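Putative glycyl-glycine endopeptidase lytM (Ruminococcus gnavus, PDB 3NYY) is probably a zinc-dependent metalloendopeptidase of the M23 (LytM) family, of the kind that cuts peptide cross-links in bacterial cell walls. Local coordinates at residues A[18-23]-A[83-88]; A[26-30]-A[59-64]. One frame throughout, in Å; residues are numbered along the deposited sequence.

Contact 1. Residues A[18-23]-A[83-88]; sequences FRRQPV and SCRAIW. With SO4 (sulfate ion), chain F; SO4 (sulfate ion), chain E.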
ATOM      1  N   PHE A  18       3.936  20.476   4.160  1.00 12.13           N
ATOM      2  CA  PHE A  18       2.667  20.669   3.502  1.00 11.11           C
ATOM      3  C   PHE A  18       2.413  19.557   2.476  1.00 10.64           C
ATOM      4  O   PHE A  18       1.320  18.975   2.415  1.00 11.58           O
ATOM      5  CB  PHE A  18       2.591  22.043   2.849  1.00 12.75           C
ATOM      6  CG  PHE A  18       1.311  22.274   2.118  1.00 11.00           C
ATOM      7  CD1 PHE A  18       0.173  22.708   2.811  1.00 14.12           C
ATOM      8  CD2 PHE A  18       1.200  21.996   0.762  1.00 11.56           C
ATOM      9  CE1 PHE A  18      -1.031  22.921   2.132  1.00 15.46           C
ATOM     10  CE2 PHE A  18      -0.011  22.180   0.090  1.00 14.62           C
ATOM     11  CZ  PHE A  18      -1.133  22.644   0.780  1.00 13.18           C
ATOM     12  N   ARG A  19       3.412  19.261   1.674  1.00 10.70           N
ATOM     13  CA  ARG A  19       3.225  18.241   0.640  1.00 11.17           C
ATOM     14  C   ARG A  19       2.857  16.892   1.215  1.00 11.54           C
ATOM     15  O   ARG A  19       2.085  16.136   0.612  1.00 11.79           O
ATOM     16  CB  ARG A  19       4.434  18.135  -0.266  1.00 11.07           C
ATOM     17  CG  ARG A  19       4.718  19.381  -1.029  1.00 10.17           C
ATOM     18  CD  ARG A  19       5.989  19.251  -1.850  1.00 11.40           C
ATOM     19  NE  ARG A  19       5.822  18.295  -2.947  1.00 11.98           N
ATOM     20  CZ  ARG A  19       6.775  17.882  -3.768  1.00 12.64           C
ATOM     21  NH1 ARG A  19       8.040  18.314  -3.649  1.00 15.39           N
ATOM     22  NH2 ARG A  19       6.496  17.021  -4.751  1.00 13.73           N
ATOM     23  N   ARG A  20       3.425  16.597   2.391  1.00 11.57           N
ATOM     24  CA  ARG A  20       3.149  15.319   3.059  1.00 11.98           C
ATOM     25  C   ARG A  20       1.726  15.180   3.621  1.00 13.02           C
ATOM     26  O   ARG A  20       1.224  14.071   3.755  1.00 13.31           O
ATOM     27  CB  ARG A  20       4.212  15.091   4.140  1.00 14.88           C
ATOM     28  CG  ARG A  20       4.056  13.760   4.927  1.00 18.77           C
ATOM     29  CD  ARG A  20       5.280  13.429   5.772  1.00 24.20           C
ATOM     30  NE  ARG A  20       5.685  14.563   6.606  1.00 23.93           N
ATOM     31  CZ  ARG A  20       5.288  14.791   7.847  1.00 22.51           C
ATOM     32  NH1 ARG A  20       4.460  13.959   8.475  1.00 27.10           N
ATOM     33  NH2 ARG A  20       5.693  15.896   8.468  1.00 27.47           N
ATOM     34  N   GLN A  21       1.078  16.306   3.945  1.00 10.22           N
ATOM     35  CA  GLN A  21      -0.308  16.360   4.433  1.00 10.19           C
ATOM     36  C   GLN A  21      -0.497  15.570   5.716  1.00 13.63           C
ATOM     37  O   GLN A  21      -1.260  14.628   5.749  1.00 14.94           O
ATOM     38  CB  GLN A  21      -1.277  15.883   3.354  1.00 11.75           C
ATOM     39  CG  GLN A  21      -1.269  16.693   2.099  1.00 10.85           C
ATOM     40  CD  GLN A  21      -2.162  17.908   2.103  1.00 12.55           C
ATOM     41  OE1 GLN A  21      -3.395  17.796   2.169  1.00 12.44           O
ATOM     42  NE2 GLN A  21      -1.526  19.121   2.026  1.00 11.08           N
ATOM     43  N   PRO A  22       0.238  15.928   6.783  1.00 13.16           N
ATOM     44  CA  PRO A  22       0.199  15.084   8.003  1.00 13.93           C
ATOM     45  C   PRO A  22      -1.138  15.266   8.735  1.00 13.91           C
ATOM     46  O   PRO A  22      -1.383  16.325   9.282  1.00 14.93           O
ATOM     47  CB  PRO A  22       1.363  15.617   8.816  1.00 17.34           C
ATOM     48  CG  PRO A  22       1.590  16.996   8.363  1.00 15.95           C
ATOM     49  CD  PRO A  22       1.154  17.064   6.932  1.00 15.16           C
ATOM     50  N   VAL A  23      -1.946  14.215   8.799  1.00 14.77           N
ATOM     51  CA  VAL A  23      -3.277  14.295   9.436  1.00 14.42           C
ATOM     52  C   VAL A  23      -3.433  13.105  10.368  1.00 17.73           C
ATOM     53  O   VAL A  23      -3.513  11.960   9.903  1.00 18.87           O
ATOM     54  CB  VAL A  23      -4.377  14.320   8.380  1.00 16.83           C
ATOM     55  CG1 VAL A  23      -5.751  14.443   9.045  1.00 18.27           C
ATOM     56  CG2 VAL A  23      -4.149  15.492   7.384  1.00 13.89           C
ATOM     57  N   SER A  83      -4.767  27.079  -1.034  1.00 12.61           N
ATOM     58  CA  SER A  83      -4.088  25.828  -1.335  1.00 11.80           C
ATOM     59  C   SER A  83      -4.713  24.645  -0.576  1.00 12.70           C
ATOM     60  O   SER A  83      -4.947  23.578  -1.165  1.00 11.93           O
ATOM     61  CB  SER A  83      -2.570  25.898  -1.082  1.00 13.25           C
ATOM     62  OG  SER A  83      -1.994  26.897  -1.919  1.00 16.28           O
ATOM     63  N   CYS A  84      -5.003  24.842   0.716  1.00 11.34           N
ATOM     64  CA  CYS A  84      -5.644  23.807   1.526  1.00 10.70           C
ATOM     65  C   CYS A  84      -7.029  23.470   0.956  1.00 10.25           C
ATOM     66  O   CYS A  84      -7.340  22.284   0.787  1.00 12.16           O
ATOM     67  CB  CYS A  84      -5.779  24.234   2.970  1.00  9.97           C
ATOM     68  SG  CYS A  84      -4.200  24.531   3.816  1.00 12.73           S
ATOM     69  N   ARG A  85      -7.833  24.483   0.648  1.00 10.90           N
ATOM     70  CA  ARG A  85      -9.159  24.219   0.089  1.00 10.84           C
ATOM     71  C   ARG A  85      -9.106  23.589  -1.313  1.00 11.54           C
ATOM     72  O   ARG A  85      -9.954  22.769  -1.676  1.00 10.49           O
ATOM     73  CB  ARG A  85      -9.989  25.500   0.068  1.00 11.42           C
ATOM     74  CG  ARG A  85     -10.425  25.987   1.463  1.00 11.62           C
ATOM     75  CD  ARG A  85     -11.230  27.230   1.273  1.00 14.99           C
ATOM     76  NE  ARG A  85     -11.745  27.697   2.551  1.00 14.58           N
ATOM     77  CZ  ARG A  85     -11.646  28.930   3.034  1.00 15.05           C
ATOM     78  NH1 ARG A  85     -11.055  29.906   2.360  1.00 16.33           N
ATOM     79  NH2 ARG A  85     -12.176  29.200   4.231  1.00 15.78           N
ATOM     80  N   ALA A  86      -8.070  23.915  -2.092  1.00 11.28           N
ATOM     81  CA  ALA A  86      -7.935  23.337  -3.438  1.00 11.68           C
ATOM     82  C   ALA A  86      -7.778  21.804  -3.325  1.00 11.55           C
ATOM     83  O   ALA A  86      -8.280  21.081  -4.181  1.00 12.88           O
ATOM     84  CB  ALA A  86      -6.737  23.938  -4.168  1.00 10.05           C
ATOM     85  N   ILE A  87      -7.076  21.300  -2.305  1.00  9.79           N
ATOM     86  CA  ILE A  87      -6.904  19.868  -2.093  1.00  9.49           C
ATOM     87  C   ILE A  87      -8.173  19.218  -1.532  1.00 12.17           C
ATOM     88  O   ILE A  87      -8.565  18.140  -1.966  1.00 12.67           O
ATOM     89  CB  ILE A  87      -5.721  19.572  -1.172  1.00  9.74           C
ATOM     90  CG1 ILE A  87      -4.435  20.062  -1.817  1.00 13.52           C
ATOM     91  CG2 ILE A  87      -5.537  18.053  -0.802  1.00 11.74           C
ATOM     92  CD1 ILE A  87      -3.294  20.125  -0.812  1.00 13.23           C
ATOM     93  N   TRP A  88      -8.777  19.878  -0.544  1.00  9.82           N
ATOM     94  CA  TRP A  88      -9.780  19.246   0.336  1.00 11.12           C
ATOM     95  C   TRP A  88     -11.215  19.562  -0.048  1.00 11.45           C
ATOM     96  O   TRP A  88     -12.058  18.680   0.069  1.00 15.02           O
ATOM     97  CB  TRP A  88      -9.559  19.619   1.817  1.00  9.61           C
ATOM     98  CG  TRP A  88      -8.346  18.978   2.365  1.00  9.53           C
ATOM     99  CD1 TRP A  88      -7.075  19.404   2.186  1.00 12.34           C
ATOM    100  CD2 TRP A  88      -8.283  17.763   3.120  1.00 11.35           C
ATOM    101  NE1 TRP A  88      -6.191  18.504   2.806  1.00 10.31           N
ATOM    102  CE2 TRP A  88      -6.920  17.506   3.385  1.00 10.56           C
ATOM    103  CE3 TRP A  88      -9.233  16.864   3.591  1.00 10.86           C
ATOM    104  CZ2 TRP A  88      -6.498  16.394   4.093  1.00 11.56           C
ATOM    105  CZ3 TRP A  88      -8.800  15.766   4.369  1.00 11.28           C
ATOM    106  CH2 TRP A  88      -7.451  15.531   4.587  1.00 11.84           C
TER
HETATM  107  S   SO4 F 284     -11.299  32.951   4.295  1.00 39.62           S
HETATM  108  O1  SO4 F 284     -10.775  31.658   4.750  1.00 48.63           O
HETATM  109  O2  SO4 F 284     -11.204  33.023   2.841  1.00 45.34           O
HETATM  110  O3  SO4 F 284     -12.676  33.069   4.732  1.00 46.61           O
HETATM  111  O4  SO4 F 284     -10.426  33.952   4.914  1.00 44.37           O
HETATM  112  S   SO4 E 283      11.094  17.899  -6.230  1.00 80.22           S
HETATM  113  O1  SO4 E 283       9.696  17.925  -5.834  1.00 78.73           O
HETATM  114  O2  SO4 E 283      11.152  17.857  -7.690  1.00 81.42           O
HETATM  115  O3  SO4 E 283      11.762  19.088  -5.698  1.00 82.00           O
HETATM  116  O4  SO4 E 283      11.757  16.710  -5.687  1.00 84.02           O

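Contact 2. Residues A[26-30]-A[59-64]; sequences TMQVY and VSPSGF. With SO4 (sulfate ion), chain G.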
ATOM      1  N   THR A  26      -7.285  11.559  14.983  1.00 23.71           N
ATOM      2  CA  THR A  26      -8.212  12.511  15.646  1.00 26.03           C
ATOM      3  C   THR A  26      -8.739  13.527  14.641  1.00 25.22           C
ATOM      4  O   THR A  26      -9.946  13.785  14.537  1.00 24.39           O
ATOM      5  CB  THR A  26      -7.513  13.240  16.819  1.00 30.31           C
ATOM      6  OG1 THR A  26      -7.212  12.267  17.822  1.00 35.81           O
ATOM      7  CG2 THR A  26      -8.388  14.332  17.431  1.00 32.91           C
HETATM    8  N   MSE A  27      -7.812  14.093  13.868  1.00 22.32           N
HETATM    9  CA  MSE A  27      -8.172  15.044  12.833  0.50 19.39           C
HETATM   10  C   MSE A  27      -8.952  14.373  11.686  1.00 17.74           C
HETATM   11  O   MSE A  27      -9.855  14.976  11.125  1.00 20.64           O
HETATM   12  CB  MSE A  27      -6.900  15.763  12.351  0.50 17.92           C
HETATM   13  CG  MSE A  27      -7.134  17.025  11.589  0.50 17.54           C
HETATM   14 SE   MSE A  27      -8.224  18.300  12.548  0.38 22.25          SE
HETATM   15  CE  MSE A  27      -7.737  17.873  14.331  0.50 14.55           C
ATOM     16  N   GLN A  28      -8.619  13.129  11.313  1.00 17.38           N
ATOM     17  CA  GLN A  28      -9.410  12.458  10.270  1.00 19.69           C
ATOM     18  C   GLN A  28     -10.876  12.300  10.679  1.00 20.32           C
ATOM     19  O   GLN A  28     -11.768  12.541   9.888  1.00 23.62           O
ATOM     20  CB  GLN A  28      -8.844  11.085   9.868  1.00 23.98           C
ATOM     21  CG  GLN A  28      -7.751  11.182   8.838  1.00 26.31           C
ATOM     22  CD  GLN A  28      -8.219  11.570   7.429  1.00 30.13           C
ATOM     23  OE1 GLN A  28      -9.413  11.661   7.137  1.00 35.09           O
ATOM     24  NE2 GLN A  28      -7.256  11.751   6.547  1.00 20.53           N
ATOM     25  N   VAL A  29     -11.107  11.937  11.933  1.00 20.42           N
ATOM     26  CA  VAL A  29     -12.467  11.822  12.423  1.00 22.61           C
ATOM     27  C   VAL A  29     -13.141  13.185  12.368  1.00 22.47           C
ATOM     28  O   VAL A  29     -14.275  13.303  11.905  1.00 24.00           O
ATOM     29  CB  VAL A  29     -12.503  11.278  13.870  1.00 23.26           C
ATOM     30  CG1 VAL A  29     -13.926  11.365  14.466  1.00 26.30           C
ATOM     31  CG2 VAL A  29     -11.941   9.825  13.947  1.00 24.85           C
ATOM     32  N   TYR A  30     -12.410  14.230  12.780  1.00 21.01           N
ATOM     33  CA  TYR A  30     -13.004  15.566  12.813  1.00 20.02           C
ATOM     34  C   TYR A  30     -13.353  16.034  11.418  1.00 19.94           C
ATOM     35  O   TYR A  30     -14.417  16.614  11.194  1.00 19.54           O
ATOM     36  CB  TYR A  30     -12.078  16.562  13.543  1.00 17.57           C
ATOM     37  CG  TYR A  30     -12.610  17.974  13.383  1.00 20.89           C
ATOM     38  CD1 TYR A  30     -13.560  18.497  14.245  1.00 28.08           C
ATOM     39  CD2 TYR A  30     -12.202  18.733  12.301  1.00 23.77           C
ATOM     40  CE1 TYR A  30     -14.060  19.790  14.024  1.00 28.65           C
ATOM     41  CE2 TYR A  30     -12.702  19.947  12.056  1.00 24.67           C
ATOM     42  CZ  TYR A  30     -13.605  20.491  12.914  1.00 21.10           C
ATOM     43  OH  TYR A  30     -14.061  21.755  12.593  1.00 33.16           O
ATOM     44  N   VAL A  59     -10.213  20.309  19.607  1.00 31.63           N
ATOM     45  CA  VAL A  59     -10.427  19.895  18.213  1.00 30.24           C
ATOM     46  C   VAL A  59     -11.944  19.805  18.040  1.00 33.28           C
ATOM     47  O   VAL A  59     -12.560  18.751  18.228  1.00 32.69           O
ATOM     48  CB  VAL A  59      -9.740  18.553  17.875  1.00 31.39           C
ATOM     49  CG1 VAL A  59     -10.184  18.049  16.499  1.00 32.66           C
ATOM     50  CG2 VAL A  59      -8.229  18.715  17.922  1.00 33.17           C
ATOM     51  N   SER A  60     -12.533  20.948  17.700  1.00 30.63           N
ATOM     52  CA  SER A  60     -13.981  21.109  17.665  1.00 30.41           C
ATOM     53  C   SER A  60     -14.310  22.324  16.818  1.00 31.46           C
ATOM     54  O   SER A  60     -13.439  23.182  16.602  1.00 25.82           O
ATOM     55  CB  SER A  60     -14.531  21.346  19.079  1.00 28.47           C
ATOM     56  OG  SER A  60     -14.187  22.636  19.585  1.00 30.08           O
ATOM     57  N   PRO A  61     -15.574  22.434  16.378  1.00 30.89           N
ATOM     58  CA  PRO A  61     -15.995  23.590  15.598  1.00 30.94           C
ATOM     59  C   PRO A  61     -15.655  24.932  16.234  1.00 27.87           C
ATOM     60  O   PRO A  61     -15.170  25.848  15.544  1.00 25.97           O
ATOM     61  CB  PRO A  61     -17.525  23.394  15.484  1.00 32.10           C
ATOM     62  CG  PRO A  61     -17.686  21.919  15.502  1.00 32.68           C
ATOM     63  CD  PRO A  61     -16.645  21.417  16.464  1.00 35.33           C
ATOM     64  N   SER A  62     -15.899  25.077  17.528  1.00 28.11           N
ATOM     65  CA  SER A  62     -15.636  26.345  18.203  1.00 27.78           C
ATOM     66  C   SER A  62     -14.123  26.620  18.328  1.00 25.37           C
ATOM     67  O   SER A  62     -13.703  27.756  18.256  1.00 25.80           O
ATOM     68  CB  SER A  62     -16.279  26.394  19.585  1.00 32.90           C
ATOM     69  OG  SER A  62     -15.932  25.250  20.331  1.00 37.00           O
ATOM     70  N   GLY A  63     -13.333  25.569  18.528  1.00 24.71           N
ATOM     71  CA  GLY A  63     -11.870  25.700  18.562  1.00 23.77           C
ATOM     72  C   GLY A  63     -11.332  26.222  17.233  1.00 19.90           C
ATOM     73  O   GLY A  63     -10.506  27.121  17.205  1.00 20.30           O
ATOM     74  N   PHE A  64     -11.855  25.692  16.132  1.00 19.21           N
ATOM     75  CA  PHE A  64     -11.413  26.107  14.797  1.00 17.11           C
ATOM     76  C   PHE A  64     -11.909  27.469  14.419  1.00 19.24           C
ATOM     77  O   PHE A  64     -11.180  28.229  13.794  1.00 16.64           O
ATOM     78  CB  PHE A  64     -11.764  25.066  13.725  1.00 17.67           C
ATOM     79  CG  PHE A  64     -10.854  23.871  13.776  1.00 19.31           C
ATOM     80  CD1 PHE A  64      -9.478  24.010  13.475  1.00 17.26           C
ATOM     81  CD2 PHE A  64     -11.302  22.657  14.230  1.00 21.40           C
ATOM     82  CE1 PHE A  64      -8.632  22.905  13.600  1.00 15.74           C
ATOM     83  CE2 PHE A  64     -10.447  21.582  14.326  1.00 22.38           C
ATOM     84  CZ  PHE A  64      -9.121  21.719  13.996  1.00 21.47           C
TER
HETATM   85  S   SO4 G 285     -18.697  22.918  19.537  1.00 57.29           S
HETATM   86  O1  SO4 G 285     -18.357  21.499  19.706  1.00 55.20           O
HETATM   87  O2  SO4 G 285     -19.641  23.139  18.434  1.00 59.30           O
HETATM   88  O3  SO4 G 285     -19.297  23.382  20.782  1.00 46.40           O
HETATM   89  O4  SO4 G 285     -17.477  23.647  19.231  1.00 57.00           O

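Contact 1. Residues A[18-23]-A[83-88]
A single glutamine side chain, buried between two helix ends, ties both together: the amide of Gln21 takes a hydrogen bond from the indole at one end and gives one back to its own helix at the other. Trp88 NE1 donates to Gln21 OE1 at 3.0 Å, while Gln21 NE2 donates to Phe18 O at 2.9 Å. This is the meeting of the C-terminal ends of helices 16-20 and 77-88 in the all-helical part of the chain that matches the LytM N-terminal domain family. Gln21, the first residue past the helix to leave helical angles, has positive phi (59°), which turns the chain away toward Pro22 and Val23, and its side chain, bent back, takes up the carbonyl of Phe18 near the helix end.

Apolar packing continues on both sides of this polar link. The Phe18 ring reaches across to the second helix, with CZ 3.7 Å from Ile87 CD1 and 4.0 Å from Ser83 CB; Cys84 sits at the ring edge, a sulfur-aromatic contact. Past the glutamine, Val23 CG2 rests 4.1 Å from Trp88 CZ2. Pro236 of helix 235-240 touches Gln21, Val23 and Trp88, and Leu223 of strand 216-225 packs on Ser83 and Ile87, so the pair is set against the peptidase part of the chain.

Arg19 and Arg85 each meet a sulfate, probably left from crystallisation. Arg85, also paired with Asp36, meets sulfate F with both terminal nitrogens, NH2 at 2.9 Å and NH1 at 3.0 Å from O1. Arg19 NH1 binds O1 of sulfate E at 2.8 Å.

Contact 2. Residues A[26-30]-A[59-64]
Tyr30 is the main bump here, a bulky side chain from helix 25-31 that lies along the turn leading into helix 61-71. Both helices lie in the range matching the LytM N-terminal domain family, and this is plain packing of a helix on a helix start within it. The Tyr30 ring occupies the hollow bounded by Val59, the Ser60-Pro61 peptide and Phe64. Pro61 N lies at the ring edge, 3.9 Å from Tyr30 CE1, and Phe64 CE2 stands over one face. The two rings are tilted by 40° with centroids 4.8 Å apart, and the fit is tight: Tyr30 CZ comes within 3.4 Å of Phe64 CD2. No hydrogen bond joins the segments; the tyrosine hydroxyl instead finds Asp40, beyond them.

Val59 is the answering bump. Its CG1 drops into a notch lined by Thr26, Met27 and Tyr30, 3.8 Å from Tyr30 CB and, in the conformer given here, only 3.3 Å from Met27 CE. Met27 is a selenomethionine in this crystal, and in that conformer its hooked side chain also fills the space next to Phe64, with SE 3.8 Å from Phe64 CZ in an oblique Met-aromatic contact.

Ser60 is the N-cap of helix 61-71: Ser60 OG accepts from Gly63 N at 3.2 Å, satisfying an amide in the first turn. There a sulfate, probably from the crystallisation liquor, is held by Ser62 N and, very closely, Ser62 OG, 2.7 and 2.5 Å from its O4.

Helix 37-48 supplies the floor, with Tyr44 against Met27 and Arg39, Asp40 and Leu43 against Phe64, while Phe55 meets the Phe64 ring. Elsewhere, Gln28 carries helix 25-31 onto helix 235-240.

Contacts 1 and 2 belong to one helical unit, with centres about 16 Å apart. The chain runs from 18-23 into 26-30 with two residues between, and helix 61-71 is followed by helix 77-88, so contact 2 closes within the span of chain that contact 1 brackets. They touch directly: Val23 CG1 lies 3.8 Å from Gln28 CG, and Trp88 CH2 4.3 Å from Gln28 NE2. Helix 37-48 packs against both. Contact 1 is the deeper, its centre about 9 Å from that of the chain against about 21 Å for contact 2, and it faces the peptidase strands; both also border helix 235-240. Each has sulfate nearby, probably from the crystallisation liquor.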